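Local coordinates for 2-C-methyl-D-erythritol 4-phosphate cytidylyltransferase (Anaerococcus prevotii, PDB 4KT7) that catalyses the transfer of a cytidylyl group from CTP to 2-C-methyl-D-erythritol 4-phosphate, yielding 4-CDP-2-C-methyl-D-erythritol and diphosphate in isoprenoid biosynthesis, at the interface of chains A and B. Coordinates in Å, arbitrary orientation; residue numbers count along the deposited sequence, not the author numbering. Chains: chain A/B, 2-C-methyl-D-erythritol 4-phosphate cytidylyltransferase.

Contact 1: the interface of chains A and B. Residues chain A 145-148, 151; chain B 161-163, 208, 210.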
loop_
_atom_site.group_PDB
_atom_site.type_symbol
_atom_site.label_atom_id
_atom_site.label_comp_id
_atom_site.label_asym_id
_atom_site.label_seq_id
_atom_site.Cartn_x
_atom_site.Cartn_y
_atom_site.Cartn_z
ATOM N N LYS A 145 -5.559 8.615 4.444
ATOM C CA LYS A 145 -6.348 9.828 4.676
ATOM C C LYS A 145 -7.086 10.152 3.399
ATOM O O LYS A 145 -6.555 9.933 2.309
ATOM C CB LYS A 145 -5.459 11.033 5.017
ATOM C CG LYS A 145 -4.511 10.829 6.192
ATOM C CD LYS A 145 -5.057 11.343 7.508
ATOM C CE LYS A 145 -3.979 11.240 8.590
ATOM N NZ LYS A 145 -4.511 11.661 9.927
ATOM N N ILE A 146 -8.294 10.691 3.530
ATOM C CA ILE A 146 -8.964 11.328 2.407
ATOM C C ILE A 146 -8.633 12.815 2.448
ATOM O O ILE A 146 -8.822 13.468 3.477
ATOM C CB ILE A 146 -10.491 11.169 2.510
ATOM C CG1 ILE A 146 -10.860 9.687 2.552
ATOM C CG2 ILE A 146 -11.176 11.855 1.327
ATOM C CD1 ILE A 146 -10.279 8.914 1.401
ATOM N N ILE A 147 -8.129 13.363 1.342
ATOM C CA ILE A 147 -7.706 14.761 1.334
ATOM C C ILE A 147 -8.534 15.544 0.305
ATOM O O ILE A 147 -9.225 14.938 -0.510
ATOM C CB ILE A 147 -6.217 14.872 1.001
ATOM C CG1 ILE A 147 -6.015 14.614 -0.485
ATOM C CG2 ILE A 147 -5.394 13.846 1.820
ATOM C CD1 ILE A 147 -4.811 15.289 -1.045
ATOM N N ASP A 148 -8.467 16.876 0.325
ATOM C CA ASP A 148 -9.245 17.680 -0.638
ATOM C C ASP A 148 -8.381 18.288 -1.735
ATOM O O ASP A 148 -7.177 18.017 -1.801
ATOM C CB ASP A 148 -10.080 18.763 0.065
ATOM C CG ASP A 148 -9.235 19.797 0.792
ATOM O OD1 ASP A 148 -8.062 20.025 0.415
ATOM O OD2 ASP A 148 -9.757 20.416 1.749
HETATM N N MSE A 151 -5.107 20.178 -0.954
HETATM C CA MSE A 151 -4.140 19.369 -0.183
HETATM C C MSE A 151 -4.262 19.577 1.331
HETATM O O MSE A 151 -3.264 19.810 2.018
HETATM C CB MSE A 151 -2.691 19.641 -0.623
HETATM C CG MSE A 151 -2.403 19.299 -2.077
HETATM SE SE MSE A 151 -2.293 17.384 -2.317
HETATM C CE MSE A 151 -0.603 17.056 -1.401
ATOM N N TYR B 161 -7.918 11.136 -4.265
ATOM C CA TYR B 161 -7.949 11.777 -2.963
ATOM C C TYR B 161 -7.582 10.836 -1.841
ATOM O O TYR B 161 -7.683 11.204 -0.672
ATOM C CB TYR B 161 -9.312 12.442 -2.726
ATOM C CG TYR B 161 -9.597 13.525 -3.736
ATOM C CD1 TYR B 161 -8.884 14.716 -3.730
ATOM C CD2 TYR B 161 -10.563 13.350 -4.710
ATOM C CE1 TYR B 161 -9.142 15.712 -4.667
ATOM C CE2 TYR B 161 -10.821 14.333 -5.647
ATOM C CZ TYR B 161 -10.111 15.508 -5.622
ATOM O OH TYR B 161 -10.373 16.486 -6.558
ATOM N N VAL B 162 -7.163 9.622 -2.204
ATOM C CA VAL B 162 -6.743 8.619 -1.227
ATOM C C VAL B 162 -5.230 8.644 -1.053
ATOM O O VAL B 162 -4.492 8.324 -1.978
ATOM C CB VAL B 162 -7.156 7.197 -1.656
ATOM C CG1 VAL B 162 -6.642 6.164 -0.655
ATOM C CG2 VAL B 162 -8.688 7.109 -1.775
ATOM N N TYR B 163 -4.777 9.010 0.146
ATOM C CA TYR B 163 -3.343 9.148 0.399
ATOM C C TYR B 163 -2.861 8.289 1.562
ATOM O O TYR B 163 -3.559 8.134 2.568
ATOM C CB TYR B 163 -3.010 10.621 0.655
ATOM C CG TYR B 163 -2.836 11.458 -0.607
ATOM C CD1 TYR B 163 -3.895 11.695 -1.459
ATOM C CD2 TYR B 163 -1.603 12.017 -0.928
ATOM C CE1 TYR B 163 -3.740 12.457 -2.607
ATOM C CE2 TYR B 163 -1.435 12.791 -2.063
ATOM C CZ TYR B 163 -2.503 13.008 -2.896
ATOM O OH TYR B 163 -2.329 13.768 -4.023
ATOM N N VAL B 208 -1.292 18.859 3.805
ATOM C CA VAL B 208 -0.612 17.677 3.293
ATOM C C VAL B 208 0.507 18.116 2.350
ATOM O O VAL B 208 0.294 18.947 1.458
ATOM C CB VAL B 208 -1.591 16.771 2.491
ATOM C CG1 VAL B 208 -0.840 15.574 1.877
ATOM C CG2 VAL B 208 -2.700 16.289 3.386
ATOM N N HIS B 210 3.246 16.545 -0.395
ATOM C CA HIS B 210 3.525 15.320 -1.171
ATOM C C HIS B 210 4.825 14.689 -0.667
ATOM O O HIS B 210 5.860 15.347 -0.594
ATOM C CB HIS B 210 3.666 15.609 -2.669
ATOM C CG HIS B 210 2.372 15.830 -3.381
ATOM N ND1 HIS B 210 1.469 14.817 -3.627
ATOM C CD2 HIS B 210 1.845 16.950 -3.940
ATOM C CE1 HIS B 210 0.432 15.307 -4.288
ATOM N NE2 HIS B 210 0.640 16.595 -4.489
#
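The backbone N-H of A:Lys145 gives a hydrogen bond to the carbonyl O of B:Tyr163, N to O 2.8 Å. B:Tyr163 N returns one to A:Lys145 O (2.9 Å), and this reciprocal pair joins strand 144-147 of chain A antiparallel to strand 162-166 of chain B. One more backbone bond follows at the end of the ladder: A:Ile147 N donates to the O of B:Tyr161, the last residue of 3-10 helix 159-161, at 3.0 Å. Side chains then seal the seam. B:Tyr163 presents one face of its ring to A:Ile147, and the CD1 methyl stands over that face toward the rim, 3.4 Å from CE1. The isoleucine reaches it because CG1 sits between the backbone N and the carbonyl carbon (chi1 75°), while its other branch, CG2, meets CG2 of B:Val208 at about a right angle. A beta-branched residue therefore suits the place, packing in two directions from a strand. An alanine in place of B:Tyr163 would probably leave the CD1 methyl of A:Ile147 without its aromatic floor and free that branch to turn.

In the loop beyond the strand, A:Met151, present as selenomethionine, accepts a hydrogen bond on its carbonyl O from B:Val208 N at 2.8 Å, the donor tilted 31° from the carbonyl plane. Its flexible side chain folds at chi2 and chi3 (-74° for chi2), bringing the terminal methyl CE over the centre of the B:His210 ring, 3.4 Å from NE2, in a CH-pi contact. The same methyl touches B:Val208 CG1 at 3.6 Å. The unbranched, flexible chain of methionine (here with selenium in place of sulfur) suits this spot, since it can bend onto a flat ring and a valine together. By extending a sheet from one subunit to the next and packing aliphatic groups against the partner's aromatic rings and valine, the site probably holds the arm of chain A on its partner in the dimer.

Contact 2: the interface of chains A and B. Residues chain A 135, 165, 194, 198, 206, 208; chain B 145, 147, 152-153.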
loop_
_atom_site.group_PDB
_atom_site.type_symbol
_atom_site.label_atom_id
_atom_site.label_comp_id
_atom_site.label_asym_id
_atom_site.label_seq_id
_atom_site.Cartn_x
_atom_site.Cartn_y
_atom_site.Cartn_z
ATOM N N ILE A 135 -14.335 -10.086 -4.451
ATOM C CA ILE A 135 -12.984 -9.563 -4.710
ATOM C C ILE A 135 -12.064 -9.933 -3.570
ATOM O O ILE A 135 -12.534 -10.220 -2.472
ATOM C CB ILE A 135 -12.978 -8.031 -4.855
ATOM C CG1 ILE A 135 -13.355 -7.361 -3.525
ATOM C CG2 ILE A 135 -13.963 -7.606 -5.928
ATOM C CD1 ILE A 135 -13.325 -5.828 -3.594
ATOM N N ILE A 165 -7.225 -3.496 -2.687
ATOM C CA ILE A 165 -7.640 -4.653 -3.470
ATOM C C ILE A 165 -6.487 -5.336 -4.172
ATOM O O ILE A 165 -5.450 -4.735 -4.449
ATOM C CB ILE A 165 -8.721 -4.304 -4.520
ATOM C CG1 ILE A 165 -8.122 -3.472 -5.652
ATOM C CG2 ILE A 165 -9.881 -3.574 -3.846
ATOM C CD1 ILE A 165 -9.095 -3.172 -6.766
ATOM N N SER A 194 -15.026 -4.569 -10.180
ATOM C CA SER A 194 -16.094 -4.600 -9.179
ATOM C C SER A 194 -16.714 -3.227 -8.958
ATOM O O SER A 194 -17.830 -3.134 -8.451
ATOM C CB SER A 194 -15.621 -5.184 -7.844
ATOM O OG SER A 194 -14.824 -4.246 -7.140
ATOM N N GLU A 198 -21.033 -0.275 -8.565
ATOM C CA GLU A 198 -21.426 1.013 -8.019
ATOM C C GLU A 198 -21.921 1.919 -9.120
ATOM O O GLU A 198 -22.929 2.607 -8.962
ATOM C CB GLU A 198 -20.255 1.666 -7.277
ATOM C CG GLU A 198 -19.849 0.924 -6.017
ATOM C CD GLU A 198 -18.464 1.328 -5.520
ATOM O OE1 GLU A 198 -18.265 2.521 -5.151
ATOM O OE2 GLU A 198 -17.573 0.446 -5.497
ATOM N N VAL A 206 -20.787 -6.830 -3.201
ATOM C CA VAL A 206 -19.504 -7.377 -3.590
ATOM C C VAL A 206 -18.864 -7.953 -2.337
ATOM O O VAL A 206 -18.571 -7.222 -1.395
ATOM C CB VAL A 206 -18.582 -6.296 -4.221
ATOM C CG1 VAL A 206 -17.241 -6.921 -4.680
ATOM C CG2 VAL A 206 -19.282 -5.615 -5.381
ATOM N N VAL A 208 -16.044 -9.526 0.033
ATOM C CA VAL A 208 -14.607 -9.364 0.119
ATOM C C VAL A 208 -14.011 -10.605 0.749
ATOM O O VAL A 208 -14.487 -11.073 1.780
ATOM C CB VAL A 208 -14.240 -8.126 0.949
ATOM C CG1 VAL A 208 -12.734 -7.989 1.040
ATOM C CG2 VAL A 208 -14.855 -6.866 0.327
ATOM N N LYS B 145 -10.663 0.314 -1.103
ATOM C CA LYS B 145 -12.111 0.292 -0.888
ATOM C C LYS B 145 -12.441 0.392 0.588
ATOM O O LYS B 145 -11.693 -0.113 1.419
ATOM C CB LYS B 145 -12.728 -0.976 -1.493
ATOM C CG LYS B 145 -12.580 -0.997 -3.010
ATOM C CD LYS B 145 -13.373 -2.121 -3.679
ATOM C CE LYS B 145 -12.979 -2.268 -5.132
ATOM N NZ LYS B 145 -13.836 -1.485 -6.063
ATOM N N ILE B 147 -14.841 -0.997 3.338
ATOM C CA ILE B 147 -15.671 -2.184 3.416
ATOM C C ILE B 147 -16.451 -2.135 4.716
ATOM O O ILE B 147 -16.068 -1.412 5.636
ATOM C CB ILE B 147 -14.812 -3.438 3.354
ATOM C CG1 ILE B 147 -13.975 -3.557 4.618
ATOM C CG2 ILE B 147 -13.903 -3.403 2.108
ATOM C CD1 ILE B 147 -13.787 -4.978 5.046
ATOM N N TYR B 152 -18.393 -6.848 3.081
ATOM C CA TYR B 152 -18.895 -6.461 1.766
ATOM C C TYR B 152 -18.386 -5.062 1.478
ATOM O O TYR B 152 -18.190 -4.269 2.408
ATOM C CB TYR B 152 -20.429 -6.458 1.745
ATOM C CG TYR B 152 -21.033 -7.836 1.769
ATOM C CD1 TYR B 152 -21.207 -8.549 0.599
ATOM C CD2 TYR B 152 -21.423 -8.422 2.955
ATOM C CE1 TYR B 152 -21.759 -9.806 0.606
ATOM C CE2 TYR B 152 -21.969 -9.694 2.978
ATOM C CZ TYR B 152 -22.133 -10.380 1.798
ATOM O OH TYR B 152 -22.680 -11.645 1.806
ATOM N N VAL B 153 -18.158 -4.745 0.207
ATOM C CA VAL B 153 -17.717 -3.398 -0.135
ATOM C C VAL B 153 -18.788 -2.377 0.246
ATOM O O VAL B 153 -19.977 -2.585 -0.046
ATOM C CB VAL B 153 -17.374 -3.279 -1.638
ATOM C CG1 VAL B 153 -17.147 -1.788 -2.052
ATOM C CG2 VAL B 153 -16.154 -4.148 -1.958
HETATM O O HOH W 1 -21.191 -4.203 -2.025
HETATM O O HOH W 2 -16.856 -2.126 -5.643
#
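Strands 144-147 and 153-155 of chain B, with the end of the loop between them, lie against strands 133-139, 162-166 and 206-210 of chain A and against its 3-10 helix 193-195 and short helix 196-199. B:Val153 sits in the middle. Its backbone N donates a fairly straight hydrogen bond to A:Val206 O (3.0 Å, 160° at H), which helps set the register where strand 153-155 begins. Its CG2 branch, beside the backbone N, faces several apolar groups: it meets CD1 of A:Ile135 at 3.7 Å and CG2 of A:Val208 at 3.8 Å, crossing both side chains at about a right angle. A:Val206 instead lies alongside it, pointing the same way. Valine suits this place because its short fork packs against three branched neighbours without asking for polar partners.

B:Lys145 does two jobs. Its methylene chain passes obliquely over the isoleucines, CD touching A:Ile135 CD1 and CE lying 3.6 Å from A:Ile165 CG2. Extended as far as CE, it then bends at the last torsion (chi4 -93°), and this turns NZ toward A:Ser194, whose OG accepts a hydrogen bond at 3.1 Å. A small hydroxyl can accept from the lysine amino group, NZ, and also meet a water. That water, water 2, lies within hydrogen-bonding distance of NZ and OG and also meets the carboxylate OE2 of A:Glu198 at 2.7 Å. The glutamate and lysine do not touch, but their opposite charges would probably attract through this bridge. A long aliphatic residue with a polar, probably charged tip thus suits a path from the isoleucines to a polar cluster of serine, glutamate and water. Beside the valine pair, water 1 links the two backbones, lying 2.9 Å from A:Val206 N and 2.8 Å from B:Val153 O.

The C-alpha centres of contact 1 and contact 2 are about 21 Å apart, and each has a twin with the chains exchanged, though lysine side chains may differ between copies. Both use strand 144-147 of one subunit and strands 162-166 and 206-210 of the other. A:Lys145 serves contact 1 through its backbone and B:Lys145 serves contact 2 through its side chain; B:Val208 lends its N-H to contact 1 and A:Val208 a methyl to contact 2. By symmetry each arm probably makes both kinds of contact, consistent with the interlocking arms of IspD-family dimers.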